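PDB 6KTQ: homocitrate synthase from Sulfolobus acidocaldarius, which catalyses the aldol-type condensation of acetyl-CoA with 2-oxoglutarate to give homocitrate, the first step of lysine biosynthesis through the alpha-aminoadipate pathway. Local coordinates for residues Ile126-Ser131 and Ala137-Thr142. Residues are numbered along the deposited sequence; the frame is centred on the assembly and turned at random.
With COA (coenzyme A), chain E.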
# COMPACT_ATOMS: atom_id res chain seq x y z
N ILE A 126 21.48 4.81 -19.84
CA ILE A 126 22.70 5.50 -19.46
C ILE A 126 22.90 5.32 -17.98
O ILE A 126 21.98 5.60 -17.19
CB ILE A 126 22.64 7.01 -19.78
CG1 ILE A 126 22.54 7.23 -21.30
CG2 ILE A 126 23.88 7.68 -19.23
CD1 ILE A 126 22.20 8.66 -21.68
N PHE A 127 24.08 4.86 -17.62
CA PHE A 127 24.42 4.65 -16.22
C PHE A 127 25.43 5.66 -15.71
O PHE A 127 26.26 6.14 -16.48
CB PHE A 127 24.90 3.20 -15.97
CG PHE A 127 26.10 2.80 -16.77
CD1 PHE A 127 25.96 2.22 -18.04
CD2 PHE A 127 27.38 2.92 -16.24
CE1 PHE A 127 27.06 1.83 -18.77
CE2 PHE A 127 28.49 2.53 -16.95
CZ PHE A 127 28.34 1.99 -18.21
N TYR A 128 25.35 6.00 -14.43
CA TYR A 128 26.36 6.81 -13.78
C TYR A 128 26.31 6.52 -12.30
O TYR A 128 25.23 6.29 -11.74
CB TYR A 128 26.12 8.31 -14.04
CG TYR A 128 27.35 9.19 -14.03
CD1 TYR A 128 28.09 9.41 -15.19
CD2 TYR A 128 27.76 9.85 -12.87
CE1 TYR A 128 29.23 10.23 -15.18
CE2 TYR A 128 28.88 10.67 -12.84
CZ TYR A 128 29.61 10.86 -14.00
OH TYR A 128 30.72 11.66 -13.95
N GLY A 129 27.47 6.60 -11.66
CA GLY A 129 27.62 6.26 -10.26
C GLY A 129 27.34 7.51 -9.46
O GLY A 129 28.03 8.49 -9.62
N ILE A 130 26.34 7.46 -8.58
CA ILE A 130 25.94 8.67 -7.87
C ILE A 130 26.12 8.65 -6.35
O ILE A 130 25.70 9.59 -5.65
CB ILE A 130 24.54 9.13 -8.31
CG1 ILE A 130 23.50 8.01 -8.27
CG2 ILE A 130 24.59 9.64 -9.73
CD1 ILE A 130 23.24 7.49 -6.88
N SER A 131 26.81 7.63 -5.85
CA SER A 131 27.25 7.64 -4.47
C SER A 131 28.50 8.45 -4.39
O SER A 131 29.17 8.66 -5.39
CB SER A 131 27.60 6.21 -4.01
OG SER A 131 28.67 5.70 -4.78
N ALA A 137 35.94 8.42 -6.38
CA ALA A 137 36.92 7.42 -6.77
C ALA A 137 36.81 6.95 -8.20
O ALA A 137 37.79 6.58 -8.81
CB ALA A 137 36.84 6.20 -5.84
N LYS A 138 35.60 6.95 -8.74
CA LYS A 138 35.39 6.38 -10.05
C LYS A 138 35.31 7.43 -11.15
O LYS A 138 35.91 7.28 -12.22
CB LYS A 138 34.13 5.55 -10.00
CG LYS A 138 33.95 4.60 -11.15
CD LYS A 138 32.72 3.77 -10.92
CE LYS A 138 31.77 3.88 -12.10
NZ LYS A 138 30.37 4.05 -11.65
N HIS A 139 34.56 8.49 -10.88
CA HIS A 139 34.31 9.53 -11.85
C HIS A 139 35.16 10.79 -11.65
O HIS A 139 35.18 11.64 -12.54
CB HIS A 139 32.83 9.93 -11.78
CG HIS A 139 31.89 8.84 -12.12
ND1 HIS A 139 31.78 8.31 -13.39
CD2 HIS A 139 30.97 8.19 -11.36
CE1 HIS A 139 30.85 7.37 -13.39
NE2 HIS A 139 30.34 7.28 -12.18
N HIS A 140 35.82 10.94 -10.51
CA HIS A 140 36.62 12.14 -10.19
C HIS A 140 35.86 13.44 -10.45
O HIS A 140 36.35 14.34 -11.15
CB HIS A 140 37.94 12.10 -10.96
CG HIS A 140 38.69 10.84 -10.75
ND1 HIS A 140 38.74 9.84 -11.69
CD2 HIS A 140 39.34 10.37 -9.66
CE1 HIS A 140 39.44 8.82 -11.21
NE2 HIS A 140 39.81 9.12 -9.98
N THR A 141 34.68 13.54 -9.85
CA THR A 141 33.75 14.63 -10.15
C THR A 141 33.03 15.04 -8.87
O THR A 141 33.15 14.37 -7.84
CB THR A 141 32.79 14.21 -11.27
OG1 THR A 141 32.16 15.36 -11.85
CG2 THR A 141 31.70 13.22 -10.81
N THR A 142 32.30 16.14 -8.93
CA THR A 142 31.53 16.64 -7.82
C THR A 142 30.07 16.31 -8.04
O THR A 142 29.65 16.03 -9.15
CB THR A 142 31.58 18.16 -7.73
OG1 THR A 142 30.93 18.72 -8.88
CG2 THR A 142 33.03 18.65 -7.63
N1A COA E . 30.04 7.58 -17.75
C2A COA E . 31.17 8.14 -18.26
N3A COA E . 32.43 7.65 -18.02
C4A COA E . 32.62 6.58 -17.23
C5A COA E . 31.45 5.92 -16.65
C6A COA E . 30.12 6.50 -16.94
N6A COA E . 29.02 5.92 -16.42
N7A COA E . 31.91 4.88 -15.92
C8A COA E . 33.27 4.88 -16.02
N9A COA E . 33.68 5.90 -16.79
C1B COA E . 35.05 6.19 -17.23
C2B COA E . 36.08 6.33 -16.15
O2B COA E . 36.08 7.60 -15.53
C3B COA E . 37.32 6.08 -16.97
O3B COA E . 37.65 7.14 -17.84
P3B COA E . 39.19 7.51 -18.09
O7A COA E . 39.05 8.93 -18.49
O8A COA E . 39.59 6.54 -19.18
O9A COA E . 39.88 7.28 -16.79
C4B COA E . 36.93 4.91 -17.83
O4B COA E . 35.50 5.07 -18.02
C5B COA E . 37.49 3.78 -16.98
O5B COA E . 37.52 2.55 -17.56
P1A COA E . 38.59 1.83 -18.53
O1A COA E . 37.80 0.57 -18.48
O2A COA E . 40.02 1.85 -18.08
O3A COA E . 38.37 2.70 -19.87
P2A COA E . 38.55 2.23 -21.37
O4A COA E . 39.87 1.54 -21.52
O5A COA E . 38.16 3.40 -22.23
O6A COA E . 37.38 1.17 -21.61
CBP COA E . 35.11 0.35 -21.76
CCP COA E . 36.00 1.56 -21.45
CDP COA E . 33.63 0.70 -21.57
CEP COA E . 35.33 -0.07 -23.22
CAP COA E . 35.57 -0.79 -20.84
OAP COA E . 35.64 -0.40 -19.46
C9P COA E . 34.65 -1.96 -20.95
O9P COA E . 34.64 -2.60 -21.97
N8P COA E . 33.88 -2.19 -19.88
C7P COA E . 32.92 -3.28 -19.78
C6P COA E . 31.50 -2.73 -19.59
C5P COA E . 31.40 -2.06 -18.23
O5P COA E . 32.42 -1.71 -17.63
N4P COA E . 30.16 -1.86 -17.75
C3P COA E . 29.96 -1.14 -16.50
C2P COA E . 28.56 -1.24 -15.92
S1P COA E . 28.54 -0.08 -14.51
O HOH W 1 30.55 14.59 -13.99
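The phenol ring of Tyr-128 and the imidazole of His-139 lie face to face, centroids 3.7 Å apart and planes only 8° from parallel, the two side chains running past each other in opposite directions. Near the plane of the Tyr-128 ring, at its edge, CG2 of Thr-141 rests against OH, and the coenzyme A adenine approaches the ring obliquely. At the imidazole edge, CE1 of His-139 comes within 3.6 Å of C5A of the adenine, in the ring plane. Over one face of Phe-127, towards its rim, lies C2P of the pantetheine arm. Besides the stack, NE2 of His-139 accepts a bond from N of Gly-129 (3.0 Å), which helps to set the turn of the imidazole, although the donor sits 27° out of its plane. With CG of Tyr-128 anti to the backbone N (chi1 -152°), the phenol is laid flat against one face of the imidazole and its OH reaches a water 2.9 Å away, which also bonds OG1 of Thr-141. A leucine in place of Tyr-128 would probably leave His-139 without its stacking partner and the water without one of its hydrogen-bond partners. Lys-138 bends at chi3 and chi4, bringing NZ against CA of Gly-129 (3.8 Å), where it forms a salt bridge with Glu-169. The coenzyme is held by backbone too: N6A donates to O of Phe-127 at 2.8 Å, and O2B gives a weak bond to O of Lys-138. Strand 123-129 belongs to the family's TIM barrel; its C-terminal end and the turn ending helix 132-138 build part of the wall round the adenine of bound coenzyme A, a site Ala-108 helps to complete.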